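Local structure of alginate lyase (Chitinophaga sp. MD30, 6KCW) at residues I61-V66 with N208-T213; A1-L6 with F27-G32. The protein is an alginate lyase of polysaccharide lyase family 36, cleaving the glycosidic bonds of alginate by beta-elimination. One frame throughout, in Å; residues are numbered along the deposited sequence.

Contact 1. Residues I61-V66 with N208-T213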
# COMPACT_ATOMS: atom_id res chain seq x y z
N ILE A 61 -9.73 3.46 0.63
CA ILE A 61 -9.30 2.06 0.55
C ILE A 61 -9.84 1.51 -0.76
O ILE A 61 -11.02 1.13 -0.85
CB ILE A 61 -9.79 1.22 1.74
CG1 ILE A 61 -9.30 1.81 3.06
CG2 ILE A 61 -9.34 -0.24 1.59
CD1 ILE A 61 -9.61 0.89 4.25
N SER A 62 -8.99 1.47 -1.79
CA SER A 62 -9.41 1.00 -3.11
C SER A 62 -8.47 -0.10 -3.58
O SER A 62 -7.26 -0.04 -3.35
CB SER A 62 -9.44 2.15 -4.13
OG SER A 62 -10.14 1.78 -5.31
N ASN A 63 -9.05 -1.10 -4.24
CA ASN A 63 -8.29 -2.18 -4.86
C ASN A 63 -8.44 -2.04 -6.36
O ASN A 63 -9.55 -2.16 -6.89
CB ASN A 63 -8.80 -3.54 -4.37
CG ASN A 63 -8.83 -3.63 -2.87
OD1 ASN A 63 -7.82 -3.36 -2.22
ND2 ASN A 63 -9.99 -3.99 -2.30
N ILE A 64 -7.33 -1.79 -7.05
CA ILE A 64 -7.37 -1.61 -8.50
C ILE A 64 -7.07 -2.96 -9.15
O ILE A 64 -5.96 -3.48 -9.04
CB ILE A 64 -6.39 -0.54 -8.98
CG1 ILE A 64 -6.70 0.80 -8.34
CG2 ILE A 64 -6.50 -0.41 -10.48
CD1 ILE A 64 -5.93 1.07 -7.07
N ASP A 65 -8.07 -3.51 -9.82
CA ASP A 65 -7.93 -4.72 -10.61
C ASP A 65 -6.88 -4.54 -11.71
O ASP A 65 -7.05 -3.71 -12.62
CB ASP A 65 -9.30 -5.04 -11.21
CG ASP A 65 -9.46 -6.47 -11.59
OD1 ASP A 65 -8.45 -7.20 -11.66
OD2 ASP A 65 -10.62 -6.86 -11.84
N VAL A 66 -5.80 -5.30 -11.64
CA VAL A 66 -4.77 -5.24 -12.67
C VAL A 66 -4.72 -6.59 -13.38
O VAL A 66 -5.19 -7.61 -12.87
CB VAL A 66 -3.37 -4.88 -12.12
CG1 VAL A 66 -3.43 -3.58 -11.32
CG2 VAL A 66 -2.82 -6.04 -11.28
N ASN A 208 -4.39 -7.66 -8.08
CA ASN A 208 -4.73 -6.26 -8.15
C ASN A 208 -3.75 -5.43 -7.32
O ASN A 208 -3.01 -5.95 -6.48
CB ASN A 208 -6.21 -6.02 -7.75
CG ASN A 208 -6.54 -6.40 -6.32
OD1 ASN A 208 -5.83 -6.06 -5.38
ND2 ASN A 208 -7.67 -7.08 -6.15
N MET A 209 -3.73 -4.14 -7.63
CA MET A 209 -2.91 -3.16 -6.92
C MET A 209 -3.74 -2.52 -5.80
O MET A 209 -4.87 -2.08 -6.02
CB MET A 209 -2.39 -2.11 -7.90
CG MET A 209 -1.63 -0.98 -7.23
SD MET A 209 -1.17 0.36 -8.34
CE MET A 209 -2.76 1.04 -8.80
N THR A 210 -3.17 -2.49 -4.60
CA THR A 210 -3.82 -1.88 -3.45
C THR A 210 -3.42 -0.42 -3.34
O THR A 210 -2.25 -0.07 -3.48
CB THR A 210 -3.46 -2.60 -2.16
OG1 THR A 210 -2.05 -2.51 -1.94
CG2 THR A 210 -3.88 -4.08 -2.20
N PHE A 211 -4.40 0.43 -3.08
CA PHE A 211 -4.18 1.85 -2.78
C PHE A 211 -4.88 2.11 -1.45
O PHE A 211 -6.04 2.54 -1.42
CB PHE A 211 -4.69 2.75 -3.89
CG PHE A 211 -4.46 4.21 -3.63
CD1 PHE A 211 -3.39 4.62 -2.84
CD2 PHE A 211 -5.32 5.17 -4.15
CE1 PHE A 211 -3.18 5.97 -2.59
CE2 PHE A 211 -5.11 6.52 -3.91
CZ PHE A 211 -4.05 6.92 -3.12
N HIS A 212 -4.19 1.81 -0.36
CA HIS A 212 -4.77 1.88 0.98
C HIS A 212 -4.15 3.05 1.73
O HIS A 212 -2.92 3.09 1.92
CB HIS A 212 -4.56 0.57 1.73
CG HIS A 212 -5.34 -0.58 1.16
ND1 HIS A 212 -5.43 -1.80 1.78
CD2 HIS A 212 -6.07 -0.68 0.03
CE1 HIS A 212 -6.17 -2.61 1.05
NE2 HIS A 212 -6.57 -1.96 -0.02
N THR A 213 -5.00 4.01 2.13
CA THR A 213 -4.62 5.13 2.98
C THR A 213 -5.63 5.20 4.11
O THR A 213 -6.70 5.79 3.95
CB THR A 213 -4.59 6.45 2.22
OG1 THR A 213 -3.83 6.29 1.01
CG2 THR A 213 -3.95 7.53 3.08
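His-212 reaches across to Ile-61, Ser-62 and Asn-63 where segments 61-66 and 208-213, of strands 60-69 and 206-215, run antiparallel, with axes 4.4 Å apart at their closest. From a CB on the face shared with Ile-61, Asn-63 and Thr-210, its CG stands anti to the carbonyl carbon (chi1 -68°). Methyl CG2 of Ile-61 covers one ring face in a CH-pi contact, 3.7 Å from the centroid; CB of Thr-210 backs the opposite face. At the ring edge, His-212 CD2 lies 3.6 Å from Ser-62 O. His-212 NE2 donates to Asn-63 OD1 at 2.9 Å, nearly within the ring plane although amide and ring planes are 57° apart, and CE1 lies near the same oxygen. ND1 is hydrogen-bonded to Arg-117 NH1, so bonds at both nitrogens fix the ring's rotation. An alanine here would probably leave Asn-63 OD1 and Arg-117 without their mate and open a gap beside Ile-61 CG2. On the sheet face carrying Ser-62, Ile-64, Met-209 and Phe-211, Ile-64 CD1 meets Met-209 CE at 3.6 Å, the two side chains pointing the same way. This face packs against the second sheet of the sandwich, with Phe-211 on Leu-45 and Val-47 and Met-209 on Leu-74, while strands 89-92 and 94-99 pair with strand 206-215.

Contact 2. Residues A1-L6 with F27-G32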
# COMPACT_ATOMS: atom_id res chain seq x y z
N ALA A 1 -11.49 -0.87 -17.97
CA ALA A 1 -10.18 -1.41 -18.34
C ALA A 1 -9.49 -2.04 -17.14
O ALA A 1 -9.66 -1.58 -16.00
CB ALA A 1 -9.29 -0.33 -18.96
N ILE A 2 -8.73 -3.10 -17.40
CA ILE A 2 -7.89 -3.74 -16.40
C ILE A 2 -6.45 -3.52 -16.82
O ILE A 2 -5.87 -4.38 -17.51
CB ILE A 2 -8.21 -5.23 -16.27
CG1 ILE A 2 -9.71 -5.44 -16.19
CG2 ILE A 2 -7.53 -5.82 -15.04
CD1 ILE A 2 -10.09 -6.89 -16.03
N PRO A 3 -5.82 -2.42 -16.40
CA PRO A 3 -4.48 -2.10 -16.91
C PRO A 3 -3.45 -3.14 -16.51
O PRO A 3 -3.57 -3.82 -15.49
CB PRO A 3 -4.18 -0.75 -16.24
CG PRO A 3 -4.94 -0.81 -14.95
CD PRO A 3 -6.22 -1.56 -15.28
N SER A 4 -2.42 -3.26 -17.35
CA SER A 4 -1.18 -3.91 -16.96
C SER A 4 -0.04 -2.92 -16.73
O SER A 4 0.98 -3.30 -16.16
CB SER A 4 -0.75 -4.97 -17.98
OG SER A 4 -0.90 -4.51 -19.30
N SER A 5 -0.21 -1.66 -17.14
CA SER A 5 0.72 -0.60 -16.79
C SER A 5 -0.05 0.69 -16.55
O SER A 5 -1.13 0.91 -17.12
CB SER A 5 1.77 -0.38 -17.88
OG SER A 5 1.16 0.01 -19.09
N LEU A 6 0.50 1.55 -15.70
CA LEU A 6 -0.11 2.83 -15.42
C LEU A 6 0.99 3.84 -15.20
O LEU A 6 2.05 3.52 -14.65
CB LEU A 6 -1.03 2.79 -14.19
CG LEU A 6 -2.37 2.06 -14.24
CD1 LEU A 6 -3.01 2.13 -12.86
CD2 LEU A 6 -3.30 2.66 -15.29
N PHE A 27 -6.94 5.07 -13.43
CA PHE A 27 -6.54 3.78 -12.98
C PHE A 27 -7.19 2.68 -13.77
O PHE A 27 -6.72 1.59 -13.77
CB PHE A 27 -6.92 3.62 -11.53
CG PHE A 27 -6.11 4.45 -10.59
CD1 PHE A 27 -4.97 3.96 -10.04
CD2 PHE A 27 -6.52 5.69 -10.23
CE1 PHE A 27 -4.24 4.70 -9.17
CE2 PHE A 27 -5.80 6.44 -9.37
CZ PHE A 27 -4.65 5.94 -8.83
N GLY A 28 -8.28 2.97 -14.44
CA GLY A 28 -8.97 1.96 -15.22
C GLY A 28 -10.13 1.45 -14.43
O GLY A 28 -11.17 1.21 -14.94
N ASN A 29 -9.94 1.29 -13.14
CA ASN A 29 -10.99 0.86 -12.27
C ASN A 29 -10.59 1.23 -10.86
O ASN A 29 -9.43 1.30 -10.59
CB ASN A 29 -11.32 -0.63 -12.46
CG ASN A 29 -10.22 -1.54 -12.02
OD1 ASN A 29 -10.13 -1.88 -10.87
ND2 ASN A 29 -9.41 -1.97 -12.94
N ALA A 30 -11.56 1.51 -10.00
CA ALA A 30 -11.34 1.92 -8.60
C ALA A 30 -12.65 1.79 -7.87
O ALA A 30 -13.41 2.73 -7.83
CB ALA A 30 -10.88 3.36 -8.56
N GLY A 31 -12.92 0.64 -7.29
CA GLY A 31 -14.24 0.39 -6.74
C GLY A 31 -14.49 0.69 -5.28
O GLY A 31 -15.37 0.07 -4.66
N GLY A 32 -13.76 1.63 -4.70
CA GLY A 32 -14.05 2.01 -3.33
C GLY A 32 -13.95 3.50 -3.09
O GLY A 32 -14.06 3.98 -1.96
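ND2 of the Asn-29 carboxamide donates to Ala-1 O over 3.1 Å, with the acceptor only 7° out of the amide plane and the donor in the plane of the carbonyl. The N-H...O angle of 164° makes the bond nearly straight. A chi1 of 68° sets Asn-29 CG between its backbone N and carbonyl carbon. CD of Pro-3 lies 4.0 Å from the same ND2. The Phe-27 ring meets Leu-6 CD1 obliquely through its CD1 at 3.9 Å, the two side chains crossing at about a right angle; beyond this pair the ring packs on Trp-10, Tyr-18 and Leu-235. Between amide and ring, Phe-27 O at the end of helix 20-27 is approached by apolar groups, with Pro-3 CG 3.2 Å away and both Leu-6 methyls near it. Gly-28 follows the helix with positive phi, and a CB on it would clash with Ala-1 O. Its own carbonyl O lies 3.3 Å from Ala-1 O, two acceptors whose mutual repulsion the Asn-29 N-H may partly offset. The chemistry is thus divided: one directional bond holds the first residue of the chain, Leu-6 adds an apolar touch, and Pro-3 CG rests near a carbonyl oxygen, while the backbones of Pro-3 and Leu-6 bond to Ser-67 and Leu-237. The other end of the amide, OD1, has its partner in strand 60-69, at Asp-65.

Contact 1 and contact 2 lie with their centres about 9 Å apart and touch along strand 60-69. The join is partly polar, through the second bond of the Asn-29 amide, a probable hydrogen bond with OD1 2.8 Å from Asp-65 N, and partly packing, with Ile-2 CG2 3.3 Å from Asp-65 O and Ile-64 CG2 3.4 Å from Asn-29 O. The loop and N-terminal segment of contact 2 therefore lie against the strand that contact 1 pairs with 208-213. Neither contact ligates the calcium ion, which is about 13 Å from the Phe-211 side chain and about 12 Å from that of Phe-27; Asn-9, Asn-11, Gly-43 and Asp-233 form its site, the first two soon after segment 1-6.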